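Local coordinates for Alpha/beta hydrolase fold protein (Ochrobactrum, PDB 4G9E), which hydrolyses N-acyl homoserine lactones, opening the lactone ring of these molecules, and adopts the alpha/beta-hydrolase fold, at residues I93-V98 / Y115-L121; N215-F221 / V242-H248; N33-G37 / I176-T180. All blocks are in the same frame, centred on the assembly; numbering follows the deposited sequence.

Contact 1: residues I93-V98 / Y115-L121; sequences IADAVV and YPEMRGL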
# COMPACT_ATOMS: atom_id res chain seq x y z
N ILE A 93 -10.69 -13.74 6.86
CA ILE A 93 -11.04 -13.28 5.52
C ILE A 93 -9.96 -13.66 4.52
O ILE A 93 -8.86 -13.13 4.57
CB ILE A 93 -11.23 -11.76 5.50
CG1 ILE A 93 -12.36 -11.36 6.45
CG2 ILE A 93 -11.50 -11.25 4.09
CD1 ILE A 93 -12.48 -9.88 6.65
N ALA A 94 -10.28 -14.57 3.61
CA ALA A 94 -9.28 -15.11 2.69
C ALA A 94 -9.34 -14.51 1.28
O ALA A 94 -8.40 -14.68 0.50
CB ALA A 94 -9.41 -16.63 2.62
N ASP A 95 -10.42 -13.81 0.96
CA ASP A 95 -10.66 -13.40 -0.43
C ASP A 95 -10.81 -11.89 -0.62
O ASP A 95 -11.55 -11.43 -1.49
CB ASP A 95 -11.89 -14.12 -0.98
CG ASP A 95 -13.16 -13.77 -0.24
OD1 ASP A 95 -13.09 -13.13 0.83
OD2 ASP A 95 -14.24 -14.16 -0.72
N ALA A 96 -10.10 -11.12 0.18
CA ALA A 96 -10.13 -9.67 0.01
C ALA A 96 -9.57 -9.28 -1.35
O ALA A 96 -8.69 -9.94 -1.90
CB ALA A 96 -9.35 -8.99 1.11
N VAL A 97 -10.09 -8.17 -1.86
CA VAL A 97 -9.36 -7.37 -2.83
C VAL A 97 -8.34 -6.57 -2.03
O VAL A 97 -8.63 -6.15 -0.91
CB VAL A 97 -10.31 -6.40 -3.59
CG1 VAL A 97 -9.54 -5.49 -4.54
CG2 VAL A 97 -11.38 -7.20 -4.34
N VAL A 98 -7.13 -6.40 -2.57
CA VAL A 98 -6.09 -5.65 -1.87
C VAL A 98 -5.76 -4.38 -2.64
O VAL A 98 -5.55 -4.42 -3.85
CB VAL A 98 -4.82 -6.50 -1.64
CG1 VAL A 98 -3.71 -5.67 -0.98
CG2 VAL A 98 -5.18 -7.72 -0.80
N TYR A 115 -1.34 -15.25 -0.12
CA TYR A 115 -2.75 -14.97 0.08
C TYR A 115 -3.46 -15.35 -1.21
O TYR A 115 -3.87 -14.50 -1.99
CB TYR A 115 -2.92 -13.49 0.42
CG TYR A 115 -4.28 -13.08 0.93
CD1 TYR A 115 -4.76 -13.52 2.15
CD2 TYR A 115 -5.08 -12.20 0.20
CE1 TYR A 115 -6.02 -13.14 2.62
CE2 TYR A 115 -6.33 -11.81 0.67
CZ TYR A 115 -6.79 -12.28 1.87
OH TYR A 115 -8.03 -11.87 2.33
N PRO A 116 -3.59 -16.67 -1.44
CA PRO A 116 -3.91 -17.22 -2.76
C PRO A 116 -5.32 -16.92 -3.26
O PRO A 116 -5.55 -16.99 -4.46
CB PRO A 116 -3.73 -18.73 -2.56
CG PRO A 116 -3.94 -18.94 -1.10
CD PRO A 116 -3.31 -17.74 -0.47
N GLU A 117 -6.23 -16.58 -2.37
CA GLU A 117 -7.61 -16.29 -2.80
C GLU A 117 -7.88 -14.78 -2.99
O GLU A 117 -9.03 -14.37 -3.19
CB GLU A 117 -8.62 -16.93 -1.85
CG GLU A 117 -8.66 -18.45 -1.93
CD GLU A 117 -9.36 -19.01 -3.24
OE1 GLU A 117 -9.85 -18.23 -4.11
OE2 GLU A 117 -9.40 -20.27 -3.38
N MET A 118 -6.80 -13.99 -2.97
CA MET A 118 -6.90 -12.57 -3.27
C MET A 118 -7.69 -12.38 -4.55
O MET A 118 -7.39 -13.01 -5.56
CB MET A 118 -5.50 -11.99 -3.45
CG MET A 118 -5.44 -10.48 -3.30
SD MET A 118 -3.86 -9.73 -3.74
CE MET A 118 -2.76 -10.47 -2.53
N ARG A 119 -8.69 -11.50 -4.53
CA ARG A 119 -9.53 -11.36 -5.70
C ARG A 119 -9.02 -10.36 -6.72
O ARG A 119 -9.44 -10.36 -7.87
CB ARG A 119 -10.98 -11.11 -5.32
CG ARG A 119 -11.64 -12.44 -4.95
CD ARG A 119 -13.13 -12.37 -4.79
NE ARG A 119 -13.50 -11.88 -3.47
CZ ARG A 119 -14.76 -11.76 -3.06
NH1 ARG A 119 -15.75 -12.10 -3.87
NH2 ARG A 119 -15.01 -11.30 -1.84
N GLY A 120 -8.09 -9.51 -6.29
CA GLY A 120 -7.46 -8.55 -7.17
C GLY A 120 -6.49 -7.73 -6.35
O GLY A 120 -6.61 -7.69 -5.12
N LEU A 121 -5.55 -7.08 -7.02
CA LEU A 121 -4.59 -6.19 -6.37
C LEU A 121 -4.54 -4.89 -7.14
O LEU A 121 -4.29 -4.91 -8.35
CB LEU A 121 -3.20 -6.83 -6.38
CG LEU A 121 -2.04 -5.95 -5.92
CD1 LEU A 121 -2.18 -5.60 -4.46
CD2 LEU A 121 -0.71 -6.67 -6.15
O HOH W 1 -6.08 -16.18 0.40
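Tyr115 and Arg119 reach from one segment to polar backbone atoms of the other. The Tyr115 hydroxyl works both ways: OH donates to Ile93 O at 2.7 Å, from above the carbonyl plane, and accepts from Ala96 N at 3.1 Å. CG set anti to the backbone N (chi1 -168°) brings the ring alongside residues 93-96, where Ala94 O sits over one face, 3.2 Å from Tyr115 CZ. Water 1 ties Ala94 O to Glu117 N.

Charge and hydrogen bonding are separated at Arg119. Arg119 NE gives a nearly straight bond to Asp95 O, 2.8 Å long and in the carbonyl plane. The Asp95 carboxylate instead stacks on the guanidinium, planes 10° apart; Asp95 OD2 lies 3.2 Å from Arg119 NH2 but over the face, so this salt bridge is charge attraction without an aimed N-H.

Backbone pairing follows. Val98 N to Gly120 O, 2.9 Å, belongs to the parallel pairing of strands 97-101 and 120-124, the two strands of a beta-alpha-beta unit whose helix is 103-111.

The closest apolar contacts are made by Val98: CG2 meets Met118 CG at 3.7 Å, and CG1 meets Leu121 CD1. Past the segments, Met88 of helix 77-91 touches Ala96 and Tyr115.

Contact 2: residues N215-F221 / V242-H248; sequences NGRDEPF and VIDNAGH. With C4L (N-butanoyl-L-homoserine), chain C.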
# COMPACT_ATOMS: atom_id res chain seq x y z
N ASN A 215 -2.19 5.84 -10.78
CA ASN A 215 -1.23 6.80 -10.23
C ASN A 215 -1.64 8.23 -10.53
O ASN A 215 -2.35 8.50 -11.50
CB ASN A 215 0.16 6.59 -10.81
CG ASN A 215 0.85 5.41 -10.19
OD1 ASN A 215 1.31 5.49 -9.05
ND2 ASN A 215 0.90 4.30 -10.91
N GLY A 216 -1.15 9.15 -9.70
CA GLY A 216 -1.26 10.57 -10.00
C GLY A 216 -0.27 10.99 -11.07
O GLY A 216 0.89 10.56 -11.06
N ARG A 217 -0.70 11.85 -11.98
CA ARG A 217 0.14 12.30 -13.09
C ARG A 217 1.40 13.00 -12.59
O ARG A 217 2.45 12.92 -13.22
CB ARG A 217 -0.65 13.24 -14.01
CG ARG A 217 0.17 13.82 -15.15
CD ARG A 217 -0.72 14.43 -16.23
NE ARG A 217 -1.49 13.40 -16.93
CZ ARG A 217 -0.99 12.58 -17.85
NH1 ARG A 217 0.29 12.67 -18.19
NH2 ARG A 217 -1.76 11.67 -18.42
N ASP A 218 1.28 13.69 -11.46
CA ASP A 218 2.39 14.48 -10.93
C ASP A 218 3.16 13.70 -9.87
O ASP A 218 3.79 14.28 -8.99
CB ASP A 218 1.86 15.80 -10.40
CG ASP A 218 1.11 16.58 -11.45
OD1 ASP A 218 1.58 16.58 -12.62
OD2 ASP A 218 0.05 17.15 -11.14
N GLU A 219 3.13 12.38 -9.96
CA GLU A 219 3.92 11.50 -9.10
C GLU A 219 5.34 12.01 -8.93
O GLU A 219 6.08 12.12 -9.90
CB GLU A 219 3.98 10.10 -9.72
CG GLU A 219 3.25 9.04 -8.95
CD GLU A 219 3.87 8.76 -7.59
OE1 GLU A 219 3.22 8.07 -6.78
OE2 GLU A 219 5.00 9.22 -7.32
N PRO A 220 5.74 12.32 -7.68
CA PRO A 220 7.11 12.79 -7.43
C PRO A 220 8.10 11.66 -7.18
O PRO A 220 9.31 11.91 -7.19
CB PRO A 220 6.96 13.62 -6.16
CG PRO A 220 5.82 12.98 -5.43
CD PRO A 220 4.87 12.49 -6.50
N PHE A 221 7.61 10.44 -6.94
CA PHE A 221 8.48 9.32 -6.59
C PHE A 221 8.58 8.27 -7.69
O PHE A 221 9.61 7.63 -7.85
CB PHE A 221 7.98 8.62 -5.32
CG PHE A 221 8.05 9.47 -4.10
CD1 PHE A 221 9.27 9.76 -3.50
CD2 PHE A 221 6.90 9.97 -3.52
CE1 PHE A 221 9.33 10.55 -2.36
CE2 PHE A 221 6.96 10.75 -2.38
CZ PHE A 221 8.17 11.05 -1.81
N VAL A 242 -3.86 7.01 -15.08
CA VAL A 242 -3.22 8.21 -14.57
C VAL A 242 -4.29 9.27 -14.28
O VAL A 242 -5.14 9.55 -15.12
CB VAL A 242 -2.18 8.75 -15.58
CG1 VAL A 242 -1.59 10.06 -15.11
CG2 VAL A 242 -1.09 7.71 -15.81
N ILE A 243 -4.23 9.83 -13.08
CA ILE A 243 -5.17 10.85 -12.63
C ILE A 243 -4.50 12.23 -12.63
O ILE A 243 -3.48 12.43 -11.99
CB ILE A 243 -5.67 10.53 -11.22
CG1 ILE A 243 -6.46 9.21 -11.23
CG2 ILE A 243 -6.50 11.68 -10.66
CD1 ILE A 243 -6.79 8.67 -9.85
N ASP A 244 -5.07 13.17 -13.37
CA ASP A 244 -4.53 14.53 -13.40
C ASP A 244 -4.68 15.20 -12.04
O ASP A 244 -5.57 14.87 -11.27
CB ASP A 244 -5.27 15.38 -14.44
CG ASP A 244 -5.06 14.90 -15.86
OD1 ASP A 244 -4.21 14.02 -16.10
OD2 ASP A 244 -5.76 15.42 -16.76
N ASN A 245 -3.81 16.16 -11.75
CA ASN A 245 -3.93 16.98 -10.55
C ASN A 245 -3.84 16.15 -9.29
O ASN A 245 -4.55 16.40 -8.31
CB ASN A 245 -5.24 17.76 -10.55
CG ASN A 245 -5.44 18.55 -11.81
OD1 ASN A 245 -6.50 18.49 -12.43
ND2 ASN A 245 -4.42 19.28 -12.21
N ALA A 246 -2.99 15.14 -9.34
CA ALA A 246 -2.69 14.34 -8.17
C ALA A 246 -1.26 13.87 -8.26
O ALA A 246 -0.70 13.76 -9.35
CB ALA A 246 -3.63 13.14 -8.09
N GLY A 247 -0.66 13.59 -7.11
CA GLY A 247 0.70 13.09 -7.06
C GLY A 247 0.77 11.68 -6.50
O GLY A 247 0.23 10.74 -7.09
N HIS A 248 1.43 11.54 -5.36
CA HIS A 248 1.69 10.23 -4.79
C HIS A 248 0.48 9.60 -4.10
O HIS A 248 0.48 8.39 -3.87
CB HIS A 248 2.82 10.35 -3.77
CG HIS A 248 3.42 9.04 -3.35
ND1 HIS A 248 3.86 8.08 -4.24
CD2 HIS A 248 3.71 8.56 -2.11
CE1 HIS A 248 4.38 7.07 -3.58
NE2 HIS A 248 4.31 7.33 -2.29
O1 C4L C . 5.36 6.19 0.04
C4 C4L C . 6.04 5.14 0.13
O2 C4L C . 5.63 4.09 0.67
C3 C4L C . 7.45 5.14 -0.42
C2 C4L C . 7.62 6.17 -1.53
C1 C4L C . 9.08 6.53 -1.77
O3 C4L C . 9.57 7.32 -0.67
N1 C4L C . 7.83 3.83 -0.96
C5 C4L C . 8.67 3.00 -0.32
O4 C4L C . 9.19 3.27 0.76
C6 C4L C . 8.97 1.69 -0.99
C7 C4L C . 10.48 1.45 -0.98
C8 C4L C . 11.23 2.48 -1.82
O HOH W 2 0.25 7.76 -7.54
O HOH W 3 -4.44 11.34 -17.36
O HOH W 4 -1.55 16.73 -13.46
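Glu219 and His248 are joined by a short hydrogen bond, His248 ND1 to Glu219 OE1 at 2.6 Å, using the syn lone pair of OE1 and lying close to the imidazole plane although carboxylate and ring are almost perpendicular (88°). The other oxygen, OE2, accepts from Phe221 N, so both oxygens are held. Across the ring, His248 NE2 donates to O1 of the bound N-butanoyl-L-homoserine at 2.8 Å.

The aromatic contact is T-shaped: Phe221 turns its CD2 edge onto the centre of the His248 face, centroids 4.7 Å apart, while one Phe221 face meets the ligand hydroxyl O3. Were His248 an alanine, Glu219 OE1 would probably lose its imidazole donor, the Phe221 edge the face it rests on, and the ligand carboxylate this bond.

Charge pairing lies at the outer end, where Arg217 NE meets Asp244 OD1 at 2.9 Å and Val242 CG1 packs over the guanidinium.

Backbone bonds Ile243 N to Asn215 O and Arg217 N to Ile243 O, each 2.8 Å, give parallel strand pairing; Asp218 N to Ala246 O extends the joining beyond the strands. Acid and histidine loops following neighbouring strands are characteristic of alpha/beta hydrolases, consistent with a Ser-His-Glu triad including Ser102.

Contact 3: residues N33-G37 / I176-T180; sequences NSSSG and IVART. With C4L (N-butanoyl-L-homoserine), chain C.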
# COMPACT_ATOMS: atom_id res chain seq x y z
N ASN A 33 5.10 3.90 3.36
CA ASN A 33 6.24 4.11 4.24
C ASN A 33 5.97 5.26 5.21
O ASN A 33 5.68 6.38 4.80
CB ASN A 33 7.44 4.44 3.35
CG ASN A 33 8.75 4.50 4.10
OD1 ASN A 33 8.81 4.86 5.28
ND2 ASN A 33 9.82 4.15 3.41
N SER A 34 6.05 4.96 6.51
CA SER A 34 5.91 5.96 7.57
C SER A 34 4.50 6.54 7.67
O SER A 34 4.31 7.59 8.27
CB SER A 34 6.96 7.08 7.43
OG SER A 34 8.28 6.54 7.44
N SER A 35 3.53 5.83 7.10
CA SER A 35 2.15 6.29 7.15
C SER A 35 1.35 5.44 8.14
O SER A 35 1.91 4.87 9.08
CB SER A 35 1.52 6.27 5.75
OG SER A 35 0.29 6.97 5.74
N SER A 36 0.04 5.38 7.92
CA SER A 36 -0.89 4.69 8.80
C SER A 36 -2.16 4.40 8.01
O SER A 36 -2.45 5.10 7.03
CB SER A 36 -1.24 5.60 9.98
OG SER A 36 -2.38 5.13 10.69
N GLY A 37 -2.92 3.39 8.41
CA GLY A 37 -4.22 3.14 7.82
C GLY A 37 -5.18 4.32 7.97
O GLY A 37 -6.15 4.43 7.22
N ILE A 176 1.89 11.14 12.38
CA ILE A 176 1.98 9.79 11.84
C ILE A 176 3.42 9.47 11.44
O ILE A 176 3.97 8.45 11.84
CB ILE A 176 1.03 9.61 10.64
CG1 ILE A 176 -0.43 9.72 11.10
CG2 ILE A 176 1.27 8.27 9.98
CD1 ILE A 176 -1.44 9.81 9.96
N VAL A 177 4.04 10.35 10.66
CA VAL A 177 5.39 10.11 10.16
C VAL A 177 6.43 10.13 11.27
O VAL A 177 7.37 9.33 11.27
CB VAL A 177 5.76 11.12 9.04
CG1 VAL A 177 7.23 11.01 8.66
CG2 VAL A 177 4.86 10.91 7.83
N ALA A 178 6.26 11.04 12.22
CA ALA A 178 7.20 11.15 13.34
C ALA A 178 7.19 9.90 14.21
O ALA A 178 8.21 9.53 14.78
CB ALA A 178 6.88 12.38 14.16
N ARG A 179 6.03 9.25 14.32
CA ARG A 179 5.93 8.05 15.16
C ARG A 179 6.73 6.87 14.62
O ARG A 179 7.26 6.09 15.39
CB ARG A 179 4.47 7.63 15.35
CG ARG A 179 4.27 6.29 16.05
CD ARG A 179 4.32 5.13 15.05
NE ARG A 179 4.13 3.80 15.64
CZ ARG A 179 5.11 3.05 16.12
NH1 ARG A 179 4.85 1.84 16.61
NH2 ARG A 179 6.36 3.50 16.12
N THR A 180 6.80 6.75 13.31
CA THR A 180 7.34 5.54 12.68
C THR A 180 8.69 5.14 13.27
O THR A 180 9.59 5.97 13.43
CB THR A 180 7.51 5.75 11.18
OG1 THR A 180 6.28 6.23 10.64
CG2 THR A 180 7.89 4.44 10.49
O1 C4L C . 5.36 6.19 0.04
C4 C4L C . 6.04 5.14 0.13
O2 C4L C . 5.63 4.09 0.67
C3 C4L C . 7.45 5.14 -0.42
C2 C4L C . 7.62 6.17 -1.53
C1 C4L C . 9.08 6.53 -1.77
O3 C4L C . 9.57 7.32 -0.67
N1 C4L C . 7.83 3.83 -0.96
C5 C4L C . 8.67 3.00 -0.32
O4 C4L C . 9.19 3.27 0.76
C6 C4L C . 8.97 1.69 -0.99
C7 C4L C . 10.48 1.45 -0.98
C8 C4L C . 11.23 2.48 -1.82
O HOH W 5 3.54 5.65 11.23
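Ser34 faces the end of helix 171-179, its CB directed at Val177 and Thr180. Thr180 OG1 comes in at Ser34 CA, 3.1 Å away, and Thr180 CG2 lies 3.7 Å from Ser34 OG. Ser34 OG bonds back to Asn33 OD1 at 2.8 Å and also pairs with Arg185. On the carbonyl side, Ser34 O is approached by Val177 CG2 and by the Val177 CA-H, with CA 3.3 Å from the oxygen and an angle of 146° at the hydrogen.

Ile176 presents one branch. Its CG2 methyl, placed opposite the backbone N by the first torsion (chi1 -65°, measured to CG1), lies against the loop, with Ile176 CG2 3.4 Å from Ser35 C.

Water 5 bridges the segments, donating to Ser35 O and Ile176 O and accepting from Thr180 OG1.

Asn33 turns to the ligand instead. Asn33 N donates to O2 of N-butanoyl-L-homoserine at 2.7 Å, nearly straight (175°), and Asn33 ND2 to the amide oxygen O4 at 2.9 Å, gripping carboxylate and acyl amide together.

The loop leaves strand 24-30 and leads to helix 41-45, while Tyr160 of helix 154-165 touches Asn33 and Ser34, and Arg185 of helix 182-194 touches Asn33 and Thr180.

Overall arrangement
Contacts 1 and 2 belong to the same mixed sheet: contact 1 pairs strands 97-101 and 120-124, contact 2 pairs 211-216 and 241-243, and strands 120-124 and 211-216 are neighbours. Their centres nevertheless lie about 26 Å apart. Contact 3 joins the loop after strand 24-30 to helix 171-179; its centre is about 25 Å from that of contact 1, across the chain's centre, and about 21 Å from that of contact 2. Along the chain, 33-37 and 176-180 bracket contact 1, and contact 2 follows both. Contacts 2 and 3 do not touch, their nearest atoms about 7 Å apart, yet both bond the same ligand, so the pocket is assembled from distant parts of the sequence.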